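Local coordinates for protein phosphatidylinositol-specific phospholipase C1 (Streptomyces antibioticus, PDB 3H4X) that belongs to the calcium-dependent phosphoinositide phospholipase C family and folds as a single chain around a closed, mainly parallel beta/alpha barrel, at residues 54-59 / 122-127; 29-35 / 331-337; 45-49 / 84-88; 174-179 / 279-283; 273-277 / 314-318. One frame throughout, in Å; residues are numbered along the deposited sequence.

Contact 1 of 5, residues 54-59 / 122-127; sequences SGAALL and RPILLK. With EOH (ethanol), chain T.
Leu58 and Leu125 lie side by side on one face of a parallel beta ladder, where strands 58-64 and 124-130 run as neighbours in the beta/alpha (TIM) barrel. Leu58 CD1 meets Leu125 CD2 at 3.8 Å; both residues hold CG anti to the backbone N (chi1 178° and 177°), which leans the two chains the same way, toward Phe319 of strand 319-322. On the other face Leu59 CB packs against Leu126 CD1 at 4.0 Å. Leucine suits both faces, since Phe319 covers the first and Met111 of helix 104-117 lies against Leu126 on the second. The ladder is zipped by Leu125 N to Ala57 O, Leu59 N to Leu125 O and Lys127 N to Leu59 O.

Ahead of the strands, Arg122 grips Ala56 O side-on: NE and NH2 each donate at 2.9 Å, with the oxygen in the guanidinium plane. NH2 also bonds Leu52 O, at the end of helix 48-52. The guanidinium is sandwiched between Gly55 CA on one face and Ile124 CD1 on the other. Gly55 has positive phi (95°), a conformation that calls for glycine. Between the strand entrances one water donates to Ala57 O at 2.8 Å and to Pro123 O at 2.7 Å.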
# COMPACT_ATOMS: atom_id res chain seq x y z
N SER A 54 -13.57 -2.66 8.08
CA SER A 54 -13.02 -3.88 8.68
C SER A 54 -12.09 -3.59 9.85
O SER A 54 -11.90 -4.44 10.72
CB SER A 54 -12.25 -4.69 7.64
OG SER A 54 -11.04 -4.03 7.28
N GLY A 55 -11.50 -2.40 9.85
CA GLY A 55 -10.49 -2.06 10.84
C GLY A 55 -9.06 -2.31 10.37
O GLY A 55 -8.11 -1.91 11.03
N ALA A 56 -8.90 -2.97 9.22
CA ALA A 56 -7.57 -3.25 8.69
C ALA A 56 -6.77 -1.96 8.46
O ALA A 56 -7.33 -0.93 8.10
CB ALA A 56 -7.66 -4.05 7.40
N ALA A 57 -5.46 -2.05 8.66
CA ALA A 57 -4.57 -0.91 8.48
C ALA A 57 -4.10 -0.77 7.03
O ALA A 57 -3.63 0.29 6.61
CB ALA A 57 -3.37 -1.05 9.38
N LEU A 58 -4.20 -1.87 6.28
CA LEU A 58 -3.71 -1.91 4.91
C LEU A 58 -4.73 -2.68 4.08
O LEU A 58 -5.18 -3.75 4.49
CB LEU A 58 -2.34 -2.59 4.86
CG LEU A 58 -1.65 -2.78 3.50
CD1 LEU A 58 -0.16 -3.02 3.69
CD2 LEU A 58 -2.26 -3.92 2.70
N LEU A 59 -5.12 -2.11 2.95
CA LEU A 59 -6.05 -2.74 2.03
C LEU A 59 -5.37 -2.78 0.68
O LEU A 59 -4.89 -1.75 0.20
CB LEU A 59 -7.35 -1.95 1.93
CG LEU A 59 -8.13 -1.80 3.23
CD1 LEU A 59 -9.30 -0.85 3.02
CD2 LEU A 59 -8.61 -3.14 3.76
N ARG A 122 -8.86 5.93 11.52
CA ARG A 122 -7.51 5.40 11.54
C ARG A 122 -6.82 5.65 10.20
O ARG A 122 -7.47 5.63 9.15
CB ARG A 122 -7.55 3.90 11.80
CG ARG A 122 -8.06 3.10 10.61
CD ARG A 122 -8.47 1.70 11.00
NE ARG A 122 -8.74 0.88 9.82
CZ ARG A 122 -9.89 0.86 9.15
NH1 ARG A 122 -10.90 1.63 9.51
NH2 ARG A 122 -10.02 0.07 8.09
N PRO A 123 -5.51 5.87 10.21
CA PRO A 123 -4.82 5.98 8.92
C PRO A 123 -4.89 4.65 8.18
O PRO A 123 -4.75 3.59 8.79
CB PRO A 123 -3.38 6.31 9.31
CG PRO A 123 -3.24 5.78 10.70
CD PRO A 123 -4.58 5.95 11.35
N ILE A 124 -5.12 4.71 6.87
CA ILE A 124 -5.25 3.51 6.07
C ILE A 124 -4.28 3.57 4.90
O ILE A 124 -4.22 4.56 4.18
CB ILE A 124 -6.69 3.31 5.56
CG1 ILE A 124 -7.63 3.06 6.74
CG2 ILE A 124 -6.76 2.18 4.54
CD1 ILE A 124 -9.10 3.07 6.38
N LEU A 125 -3.50 2.50 4.74
CA LEU A 125 -2.59 2.37 3.61
C LEU A 125 -3.27 1.57 2.52
O LEU A 125 -3.70 0.43 2.75
CB LEU A 125 -1.30 1.67 4.06
CG LEU A 125 -0.26 1.40 2.96
CD1 LEU A 125 0.18 2.68 2.28
CD2 LEU A 125 0.94 0.64 3.52
N LEU A 126 -3.39 2.17 1.35
CA LEU A 126 -3.86 1.47 0.16
C LEU A 126 -2.64 0.97 -0.58
O LEU A 126 -1.86 1.76 -1.13
CB LEU A 126 -4.65 2.39 -0.76
CG LEU A 126 -6.01 2.85 -0.26
CD1 LEU A 126 -6.77 1.70 0.36
CD2 LEU A 126 -5.81 3.97 0.74
N LYS A 127 -2.46 -0.34 -0.58
CA LYS A 127 -1.37 -0.94 -1.31
C LYS A 127 -1.86 -1.25 -2.71
O LYS A 127 -2.82 -1.99 -2.88
CB LYS A 127 -0.90 -2.21 -0.62
CG LYS A 127 0.10 -3.01 -1.43
CD LYS A 127 0.57 -4.22 -0.68
CE LYS A 127 1.29 -5.19 -1.59
NZ LYS A 127 1.88 -6.32 -0.84
C1 EOH T . 2.96 -8.55 -2.85
C2 EOH T . 3.33 -9.70 -3.78
O EOH T . 1.61 -8.60 -2.42
O HOH W 1 -2.45 2.27 8.13

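Contact 2 of 5, residues 29-35 / 331-337; sequences GTSTSVG and LKTVVPR
Thr32 and Val335 form the tight centre of an antiparallel pairing in which strand 334-336, near the C-terminus, is laid against strand 31-36 of the barrel. Thr32 N donates to Val335 O at 2.8 Å and Val335 N returns a bond to Thr32 O at 2.9 Å, while Thr32 CB touches Val335 CG2. Beta-branched residues fit here because their backbones favour the extended form. Thr32 OG1 sits against Arg337 CB at 3.5 Å and takes its hydrogen bond outside the pair, with Ala317 O. Ser31 faces Pro336 as a non-hydrogen-bonded pair, so the missing N-H of proline costs no bond in this ladder.

Toward Leu331 the strands part. A water bridges them, accepting from Val34 N and donating to Leu331 O at 2.6 Å and to Thr333 O at 2.7 Å. Beside it the Val34 side chain crosses that of Leu331 at about a right angle, CG1 meeting CD2 at 3.8 Å. Val334 and Pro336 are on the solvent side of the pairing.

At the far end Arg337 stretches out, CG anti to the backbone N (chi1 177°), and NH1 reaches Gly29 O at 2.8 Å. NE bonds His316 O and NH2 bonds Tyr281 O. Three backbone carbonyls thus meet the N-H groups of the buried guanidinium, which probably helps it keep its charge; Asp277 adds a long, weak ion pair.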
# COMPACT_ATOMS: atom_id res chain seq x y z
N GLY A 29 5.92 4.67 11.94
CA GLY A 29 7.13 3.86 11.79
C GLY A 29 7.51 3.00 12.99
O GLY A 29 8.49 2.26 12.92
N THR A 30 6.76 3.10 14.08
CA THR A 30 7.08 2.32 15.28
C THR A 30 5.94 1.39 15.72
O THR A 30 5.94 0.89 16.84
CB THR A 30 7.52 3.21 16.46
OG1 THR A 30 6.45 4.07 16.85
CG2 THR A 30 8.73 4.05 16.06
N SER A 31 5.01 1.15 14.81
CA SER A 31 3.89 0.26 15.07
C SER A 31 3.87 -0.90 14.08
O SER A 31 4.47 -0.83 13.01
CB SER A 31 2.57 1.03 14.96
OG SER A 31 2.38 1.51 13.64
N THR A 32 3.18 -1.97 14.46
CA THR A 32 2.90 -3.08 13.57
C THR A 32 1.39 -3.24 13.51
O THR A 32 0.71 -3.27 14.54
CB THR A 32 3.52 -4.38 14.08
OG1 THR A 32 4.93 -4.20 14.27
CG2 THR A 32 3.29 -5.51 13.09
N SER A 33 0.87 -3.32 12.29
CA SER A 33 -0.56 -3.43 12.08
C SER A 33 -0.85 -4.46 10.99
O SER A 33 0.07 -5.11 10.48
CB SER A 33 -1.17 -2.05 11.78
OG SER A 33 -0.53 -1.43 10.68
N VAL A 34 -2.12 -4.61 10.64
CA VAL A 34 -2.54 -5.77 9.86
C VAL A 34 -3.26 -5.38 8.57
O VAL A 34 -4.05 -4.43 8.54
CB VAL A 34 -3.45 -6.69 10.72
CG1 VAL A 34 -3.76 -7.98 9.98
CG2 VAL A 34 -2.78 -6.98 12.06
N GLY A 35 -2.97 -6.11 7.50
CA GLY A 35 -3.57 -5.82 6.21
C GLY A 35 -4.32 -6.99 5.61
O GLY A 35 -4.13 -8.15 6.01
N LEU A 331 -7.73 -7.89 12.49
CA LEU A 331 -7.41 -6.85 11.52
C LEU A 331 -7.17 -5.48 12.16
O LEU A 331 -6.41 -4.68 11.63
CB LEU A 331 -8.50 -6.74 10.45
CG LEU A 331 -8.69 -8.00 9.62
CD1 LEU A 331 -9.78 -7.77 8.58
CD2 LEU A 331 -7.39 -8.42 8.96
N LYS A 332 -7.83 -5.23 13.29
CA LYS A 332 -7.72 -3.93 13.96
C LYS A 332 -6.49 -3.83 14.86
O LYS A 332 -6.22 -2.77 15.43
CB LYS A 332 -8.97 -3.65 14.80
CG LYS A 332 -10.25 -3.54 14.01
CD LYS A 332 -11.44 -3.34 14.94
CE LYS A 332 -12.73 -3.24 14.15
NZ LYS A 332 -12.91 -4.44 13.30
N THR A 333 -5.76 -4.93 15.00
CA THR A 333 -4.63 -4.99 15.92
C THR A 333 -3.52 -4.01 15.55
O THR A 333 -3.08 -3.97 14.40
CB THR A 333 -4.04 -6.42 15.99
OG1 THR A 333 -5.05 -7.34 16.42
CG2 THR A 333 -2.87 -6.47 16.95
N VAL A 334 -3.08 -3.22 16.53
CA VAL A 334 -1.91 -2.38 16.37
C VAL A 334 -1.04 -2.55 17.61
O VAL A 334 -1.51 -2.31 18.73
CB VAL A 334 -2.28 -0.89 16.21
CG1 VAL A 334 -1.04 -0.05 16.01
CG2 VAL A 334 -3.25 -0.69 15.05
N VAL A 335 0.20 -2.98 17.42
CA VAL A 335 1.10 -3.24 18.54
C VAL A 335 2.45 -2.57 18.29
O VAL A 335 2.74 -2.14 17.18
CB VAL A 335 1.31 -4.75 18.77
CG1 VAL A 335 -0.02 -5.42 19.11
CG2 VAL A 335 1.94 -5.40 17.55
N PRO A 336 3.28 -2.48 19.34
CA PRO A 336 4.59 -1.87 19.14
C PRO A 336 5.46 -2.69 18.20
O PRO A 336 5.45 -3.92 18.24
CB PRO A 336 5.19 -1.85 20.55
CG PRO A 336 4.01 -1.88 21.46
CD PRO A 336 3.01 -2.75 20.77
N ARG A 337 6.19 -2.00 17.34
CA ARG A 337 7.11 -2.62 16.39
C ARG A 337 8.47 -2.83 17.04
O ARG A 337 9.03 -1.91 17.64
CB ARG A 337 7.25 -1.71 15.17
CG ARG A 337 8.23 -2.19 14.12
CD ARG A 337 8.42 -1.11 13.06
NE ARG A 337 9.13 -1.62 11.89
CZ ARG A 337 9.56 -0.86 10.89
NH1 ARG A 337 9.40 0.45 10.92
NH2 ARG A 337 10.18 -1.43 9.86
O HOH W 2 -4.32 -3.14 12.11

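Contact 3 of 5, residues 45-49 / 84-88; sequences YRYFA and SNCEG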
# COMPACT_ATOMS: atom_id res chain seq x y z
N TYR A 45 -15.30 -8.95 0.88
CA TYR A 45 -16.09 -7.81 1.33
C TYR A 45 -17.12 -7.49 0.27
O TYR A 45 -16.78 -7.21 -0.88
CB TYR A 45 -15.19 -6.60 1.60
CG TYR A 45 -14.25 -6.82 2.76
CD1 TYR A 45 -14.75 -6.91 4.05
CD2 TYR A 45 -12.88 -6.96 2.57
CE1 TYR A 45 -13.91 -7.12 5.13
CE2 TYR A 45 -12.03 -7.18 3.65
CZ TYR A 45 -12.55 -7.25 4.92
OH TYR A 45 -11.71 -7.47 5.99
N ARG A 46 -18.40 -7.55 0.64
CA ARG A 46 -19.47 -7.32 -0.32
C ARG A 46 -19.31 -5.98 -1.02
O ARG A 46 -19.46 -5.88 -2.24
CB ARG A 46 -20.83 -7.42 0.37
CG ARG A 46 -22.00 -7.28 -0.59
CD ARG A 46 -23.32 -7.56 0.09
NE ARG A 46 -24.45 -7.24 -0.78
CZ ARG A 46 -24.82 -7.98 -1.83
NH1 ARG A 46 -24.14 -9.07 -2.15
NH2 ARG A 46 -25.86 -7.61 -2.56
N TYR A 47 -19.02 -4.94 -0.23
CA TYR A 47 -18.74 -3.61 -0.76
C TYR A 47 -17.38 -3.16 -0.26
O TYR A 47 -16.95 -3.57 0.82
CB TYR A 47 -19.79 -2.61 -0.31
CG TYR A 47 -21.17 -2.86 -0.88
CD1 TYR A 47 -21.53 -2.38 -2.12
CD2 TYR A 47 -22.11 -3.58 -0.15
CE1 TYR A 47 -22.80 -2.61 -2.64
CE2 TYR A 47 -23.37 -3.82 -0.66
CZ TYR A 47 -23.71 -3.34 -1.89
OH TYR A 47 -24.97 -3.58 -2.39
N PHE A 48 -16.72 -2.30 -1.03
CA PHE A 48 -15.45 -1.76 -0.56
C PHE A 48 -15.62 -1.04 0.78
O PHE A 48 -14.70 -1.02 1.59
CB PHE A 48 -14.79 -0.86 -1.61
CG PHE A 48 -13.34 -0.62 -1.33
CD1 PHE A 48 -12.43 -1.66 -1.43
CD2 PHE A 48 -12.88 0.63 -0.94
CE1 PHE A 48 -11.09 -1.47 -1.16
CE2 PHE A 48 -11.53 0.83 -0.67
CZ PHE A 48 -10.64 -0.22 -0.78
N ALA A 49 -16.80 -0.47 1.02
CA ALA A 49 -17.08 0.16 2.31
C ALA A 49 -16.87 -0.83 3.44
O ALA A 49 -16.44 -0.45 4.53
CB ALA A 49 -18.50 0.71 2.34
N SER A 84 -14.84 -6.11 -9.01
CA SER A 84 -14.51 -5.43 -7.77
C SER A 84 -15.75 -5.18 -6.94
O SER A 84 -16.88 -5.29 -7.44
CB SER A 84 -13.87 -4.08 -8.09
OG SER A 84 -14.87 -3.14 -8.46
N ASN A 85 -15.53 -4.83 -5.68
CA ASN A 85 -16.62 -4.47 -4.78
C ASN A 85 -16.81 -2.96 -4.67
O ASN A 85 -17.52 -2.47 -3.79
CB ASN A 85 -16.39 -5.09 -3.40
CG ASN A 85 -15.07 -4.67 -2.79
OD1 ASN A 85 -14.42 -3.73 -3.24
ND2 ASN A 85 -14.66 -5.38 -1.74
N CYS A 86 -16.18 -2.21 -5.57
CA CYS A 86 -16.25 -0.75 -5.56
C CYS A 86 -17.53 -0.27 -6.24
O CYS A 86 -17.93 -0.83 -7.27
CB CYS A 86 -15.01 -0.17 -6.23
SG CYS A 86 -13.47 -0.81 -5.53
N GLU A 87 -18.16 0.77 -5.69
CA GLU A 87 -19.45 1.24 -6.19
C GLU A 87 -19.42 2.62 -6.83
O GLU A 87 -20.37 3.00 -7.53
CB GLU A 87 -20.50 1.37 -5.08
CG GLU A 87 -20.59 0.31 -4.04
CD GLU A 87 -21.47 0.79 -2.89
OE1 GLU A 87 -20.94 0.98 -1.77
OE2 GLU A 87 -22.68 1.04 -3.11
N GLY A 88 -18.39 3.41 -6.55
CA GLY A 88 -18.39 4.80 -6.98
C GLY A 88 -19.46 5.63 -6.29
O GLY A 88 -20.14 6.44 -6.93
O HOH W 3 -18.30 0.57 -1.21
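Asn85 ND2 serves two carbonyl oxygens, donating to Tyr45 O at 2.9 Å, with an N-H...O angle of 161°, and to Ala39 O. With chi1 at 57°, CG sits between the backbone N and the carbonyl carbon, bringing the amide back over the 45-49 chain, where OD1 rests 3.3 Å from Phe48 CB and meets that ring's edge. Asparagine suits this place because its amide N-H groups can reach two carbonyls while its backbone O accepts from Phe48 N at 2.9 Å, the donor above the carbonyl plane.

Tyr47 is the N-cap residue of helix 48-52, between barrel strands 31-36 and 58-64, so the loop before helix 104-117 supplies an acceptor for one of its first N-H groups. The next, Ala49 N, donates to a water at 2.9 Å, which donates to Glu87 OE1 at 2.7 Å. Glu87 is fixed by backbone N-H groups of Arg96, Thr97 and Lys98, and its side chain crosses that of Tyr47 at about a right angle, CD coming obliquely to 3.3 Å from Tyr47 CD1. Cys86 SG approaches the Phe48 ring obliquely, 4.7 Å from the centroid; the Cys86 side chain also touches Cys107.

Contact 4 of 5, residues 174-179 / 279-283; sequences VRAGGW and RHYLL
Arg279 stacks its guanidinium on that of Arg175, joining the end of helix 170-177 to the loop that enters barrel strand 282-286. The two chains lie side by side, pointing the same way, Arg279 running extended while Arg175 bends at chi3 (61°). Along Arg279, CB lies over the centre of the Tyr281 ring and 4.1 Å from Arg175 CG; CG comes near Arg175 NE; the guanidinium groups then stack with an offset, centres 3.8 Å apart and planes at 29°, Arg279 NH1 standing over the Arg175 face. At the tip NH1 donates to Tyr281 OH at 3.1 Å, and that hydroxyl also bonds Asp171 and Arg244. Arg175 NH1 and Arg279 NH1, 3.4 Å apart, are two donors with no bond between them; a water accepts from the first and, weakly, from the second, probably easing the like charges.

His280 closes the preceding helix in a Schellman motif and has positive phi. Its ring passes Val174 O edge-on, with CD2 at 3.3 Å, and a water joins NE2 to Arg175 O. Gly178 also has positive phi, a turn that glycine makes readily, ahead of Trp179, whose NE1 donates to His280 O at 2.8 Å, in the ring plane but bent, with an N-H...O angle of 142°. Leu282 CD2 makes a CH-pi contact over the indole five-membered ring. Nearby, Val174 CG1 meets the edge of the Tyr281 ring, 3.6 Å from CE1.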
# COMPACT_ATOMS: atom_id res chain seq x y z
N VAL A 174 13.07 10.60 6.38
CA VAL A 174 12.56 9.54 7.23
C VAL A 174 13.62 9.06 8.24
O VAL A 174 13.31 8.80 9.40
CB VAL A 174 11.97 8.37 6.39
CG1 VAL A 174 13.06 7.41 5.94
CG2 VAL A 174 10.87 7.66 7.17
N ARG A 175 14.86 8.96 7.79
CA ARG A 175 15.94 8.54 8.69
C ARG A 175 16.16 9.54 9.82
O ARG A 175 16.38 9.15 10.96
CB ARG A 175 17.24 8.33 7.92
CG ARG A 175 17.25 7.08 7.07
CD ARG A 175 18.60 6.86 6.41
NE ARG A 175 19.66 6.69 7.40
CZ ARG A 175 20.95 6.58 7.11
NH1 ARG A 175 21.35 6.63 5.85
NH2 ARG A 175 21.84 6.44 8.08
N ALA A 176 16.09 10.82 9.48
CA ALA A 176 16.39 11.88 10.44
C ALA A 176 15.26 12.12 11.44
O ALA A 176 15.52 12.33 12.63
CB ALA A 176 16.71 13.17 9.70
N GLY A 177 14.03 12.11 10.95
CA GLY A 177 12.89 12.55 11.75
C GLY A 177 11.75 11.57 11.88
O GLY A 177 10.84 11.80 12.67
N GLY A 178 11.78 10.49 11.11
CA GLY A 178 10.73 9.48 11.16
C GLY A 178 9.37 9.94 10.65
O GLY A 178 9.27 10.96 9.96
N TRP A 179 8.34 9.18 10.99
CA TRP A 179 6.97 9.44 10.55
C TRP A 179 6.19 10.18 11.62
O TRP A 179 6.55 10.13 12.79
CB TRP A 179 6.26 8.12 10.26
CG TRP A 179 6.85 7.35 9.13
CD1 TRP A 179 7.93 6.52 9.18
CD2 TRP A 179 6.38 7.31 7.77
NE1 TRP A 179 8.17 5.98 7.94
CE2 TRP A 179 7.24 6.46 7.06
CE3 TRP A 179 5.33 7.93 7.09
CZ2 TRP A 179 7.08 6.20 5.70
CZ3 TRP A 179 5.17 7.67 5.74
CH2 TRP A 179 6.04 6.82 5.06
N ARG A 279 15.95 2.60 10.70
CA ARG A 279 15.89 3.70 9.74
C ARG A 279 14.48 4.26 9.54
O ARG A 279 14.29 5.21 8.77
CB ARG A 279 16.49 3.25 8.41
CG ARG A 279 18.01 3.12 8.45
CD ARG A 279 18.56 2.24 7.35
NE ARG A 279 20.02 2.29 7.30
CZ ARG A 279 20.71 2.91 6.35
NH1 ARG A 279 20.09 3.52 5.35
NH2 ARG A 279 22.04 2.91 6.39
N HIS A 280 13.51 3.69 10.24
CA HIS A 280 12.11 4.12 10.18
C HIS A 280 11.45 3.85 8.84
O HIS A 280 10.47 4.50 8.47
CB HIS A 280 11.98 5.60 10.56
CG HIS A 280 12.72 5.97 11.81
ND1 HIS A 280 12.56 5.28 13.00
CD2 HIS A 280 13.64 6.93 12.05
CE1 HIS A 280 13.35 5.81 13.92
NE2 HIS A 280 14.01 6.81 13.37
N TYR A 281 11.97 2.87 8.10
CA TYR A 281 11.34 2.46 6.85
C TYR A 281 10.12 1.61 7.14
O TYR A 281 10.08 0.89 8.14
CB TYR A 281 12.31 1.65 6.00
CG TYR A 281 13.60 2.35 5.63
CD1 TYR A 281 13.66 3.72 5.45
CD2 TYR A 281 14.76 1.61 5.41
CE1 TYR A 281 14.85 4.35 5.10
CE2 TYR A 281 15.94 2.22 5.06
CZ TYR A 281 15.98 3.59 4.90
OH TYR A 281 17.18 4.16 4.56
N LEU A 282 9.13 1.67 6.26
CA LEU A 282 7.97 0.80 6.40
C LEU A 282 8.27 -0.56 5.78
O LEU A 282 8.77 -0.64 4.67
CB LEU A 282 6.73 1.42 5.75
CG LEU A 282 6.32 2.79 6.29
CD1 LEU A 282 5.04 3.26 5.62
CD2 LEU A 282 6.17 2.77 7.80
N LEU A 283 7.96 -1.61 6.52
CA LEU A 283 8.23 -2.98 6.09
C LEU A 283 6.93 -3.77 6.04
O LEU A 283 6.34 -4.08 7.08
CB LEU A 283 9.23 -3.64 7.04
CG LEU A 283 9.72 -5.05 6.69
CD1 LEU A 283 10.32 -5.09 5.29
CD2 LEU A 283 10.72 -5.54 7.71
O HOH W 4 19.98 5.58 3.37
O HOH W 5 15.36 9.21 13.69

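Contact 5 of 5, residues 273-277 / 314-318; sequences TSWYD and AAHAS. With EOH (ethanol), chain N.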
# COMPACT_ATOMS: atom_id res chain seq x y z
N THR A 273 16.17 -7.77 9.69
CA THR A 273 15.02 -6.88 9.58
C THR A 273 15.09 -5.67 10.52
O THR A 273 14.35 -4.71 10.34
CB THR A 273 13.70 -7.63 9.79
OG1 THR A 273 13.74 -8.33 11.04
CG2 THR A 273 13.45 -8.62 8.66
N SER A 274 15.99 -5.70 11.50
CA SER A 274 16.14 -4.55 12.39
C SER A 274 16.59 -3.31 11.62
O SER A 274 16.32 -2.18 12.03
CB SER A 274 17.11 -4.85 13.54
OG SER A 274 18.45 -4.86 13.10
N TRP A 275 17.29 -3.53 10.51
CA TRP A 275 17.77 -2.44 9.66
C TRP A 275 16.64 -1.49 9.28
O TRP A 275 16.81 -0.27 9.30
CB TRP A 275 18.40 -3.06 8.41
CG TRP A 275 19.00 -2.10 7.43
CD1 TRP A 275 20.23 -1.52 7.49
CD2 TRP A 275 18.40 -1.65 6.20
NE1 TRP A 275 20.43 -0.72 6.39
CE2 TRP A 275 19.33 -0.79 5.58
CE3 TRP A 275 17.18 -1.90 5.57
CZ2 TRP A 275 19.06 -0.17 4.37
CZ3 TRP A 275 16.92 -1.28 4.36
CH2 TRP A 275 17.86 -0.43 3.77
N TYR A 276 15.49 -2.06 8.94
CA TYR A 276 14.33 -1.26 8.52
C TYR A 276 13.78 -0.43 9.67
O TYR A 276 13.41 0.73 9.49
CB TYR A 276 13.21 -2.17 7.98
CG TYR A 276 13.66 -2.98 6.80
CD1 TYR A 276 13.52 -2.50 5.50
CD2 TYR A 276 14.26 -4.22 6.98
CE1 TYR A 276 13.95 -3.24 4.42
CE2 TYR A 276 14.69 -4.96 5.90
CZ TYR A 276 14.53 -4.46 4.63
OH TYR A 276 14.97 -5.19 3.54
N ASP A 277 13.73 -1.03 10.85
CA ASP A 277 13.17 -0.38 12.03
C ASP A 277 14.07 0.78 12.46
O ASP A 277 13.59 1.88 12.77
CB ASP A 277 13.03 -1.41 13.14
CG ASP A 277 11.98 -1.04 14.17
OD1 ASP A 277 11.53 0.13 14.19
OD2 ASP A 277 11.62 -1.93 14.97
N ALA A 314 7.74 -8.38 16.42
CA ALA A 314 9.05 -8.54 17.05
C ALA A 314 10.16 -8.61 16.00
O ALA A 314 11.29 -8.21 16.25
CB ALA A 314 9.07 -9.78 17.93
N ALA A 315 9.80 -9.11 14.81
CA ALA A 315 10.73 -9.16 13.68
C ALA A 315 10.71 -7.88 12.84
O ALA A 315 11.21 -7.87 11.71
CB ALA A 315 10.44 -10.38 12.82
N HIS A 316 10.13 -6.82 13.39
CA HIS A 316 10.23 -5.47 12.81
C HIS A 316 9.33 -5.17 11.62
O HIS A 316 9.55 -4.20 10.91
CB HIS A 316 11.68 -5.13 12.49
CG HIS A 316 12.61 -5.33 13.65
ND1 HIS A 316 12.70 -4.44 14.70
CD2 HIS A 316 13.48 -6.33 13.93
CE1 HIS A 316 13.59 -4.89 15.57
NE2 HIS A 316 14.08 -6.03 15.13
N ALA A 317 8.31 -5.99 11.40
CA ALA A 317 7.32 -5.66 10.38
C ALA A 317 6.58 -4.38 10.76
O ALA A 317 6.34 -4.11 11.94
CB ALA A 317 6.33 -6.79 10.22
N SER A 318 6.23 -3.58 9.75
CA SER A 318 5.26 -2.50 9.94
C SER A 318 3.85 -3.03 9.70
O SER A 318 2.90 -2.61 10.36
CB SER A 318 5.51 -1.36 8.96
OG SER A 318 6.77 -0.77 9.18
C1 EOH N . 13.49 1.63 16.12
C2 EOH N . 14.57 0.64 16.53
O EOH N . 14.02 2.76 15.47
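The His316 imidazole lies between Ser274 CA on one face, 3.7 Å from the ring centroid in a CH-pi contact, and Ala314 O of its own segment over the opposite face. Thr273 OG1 and Asp277 OD2 stand at its edge. ND1 donates to Asp277 OD2 at 2.7 Å, nearly straight at 167°, using the anti lone pair of that oxygen; the carboxylate is turned 69° from the ring. Asp277 reaches it because CG swings roughly anti to the backbone N (chi1 -156°). The other oxygen, OD1, has a long, weak ion pair with Arg337.

His316 is the C-prime residue of a Schellman motif ending helix 302-314, and its positive phi turns the chain toward barrel strand 319-322. The carbonyl just before it, Ala315 O, accepts from Thr273 OG1 at 2.7 Å, with the hydroxyl above the carbonyl plane. Threonine suits this place because its hydroxyl can cross to the end of the other helix. Ser274 packs CB on His316 NE2 at 3.6 Å and pairs its OG with Asp272. An ethanol, probably from the crystallisation liquor, donates to Asp277 O at 2.9 Å.

Contact 2 spans nearly the whole modelled chain, and the other four fall within it. Contacts 1 and 3 come first, their segments alternating along the chain; contacts 4 and 5 follow and interleave likewise. Contacts 1, 2 and 4 reach the barrel sheet: strand 31-36 of contact 2 neighbours strand 58-64 of contact 1, and strand 319-322, just after contact 5, lies between 31-36 and 282-286. Contact 3 sits across the chain's centre from contacts 4 and 5, about 33 Å from each between centres. The centres of contacts 4 and 5 lie 11 Å apart, and Arg337 bonds to both, so the residue after the C-terminal strand links the first barrel strand to the loops before 282-286 and 319-322.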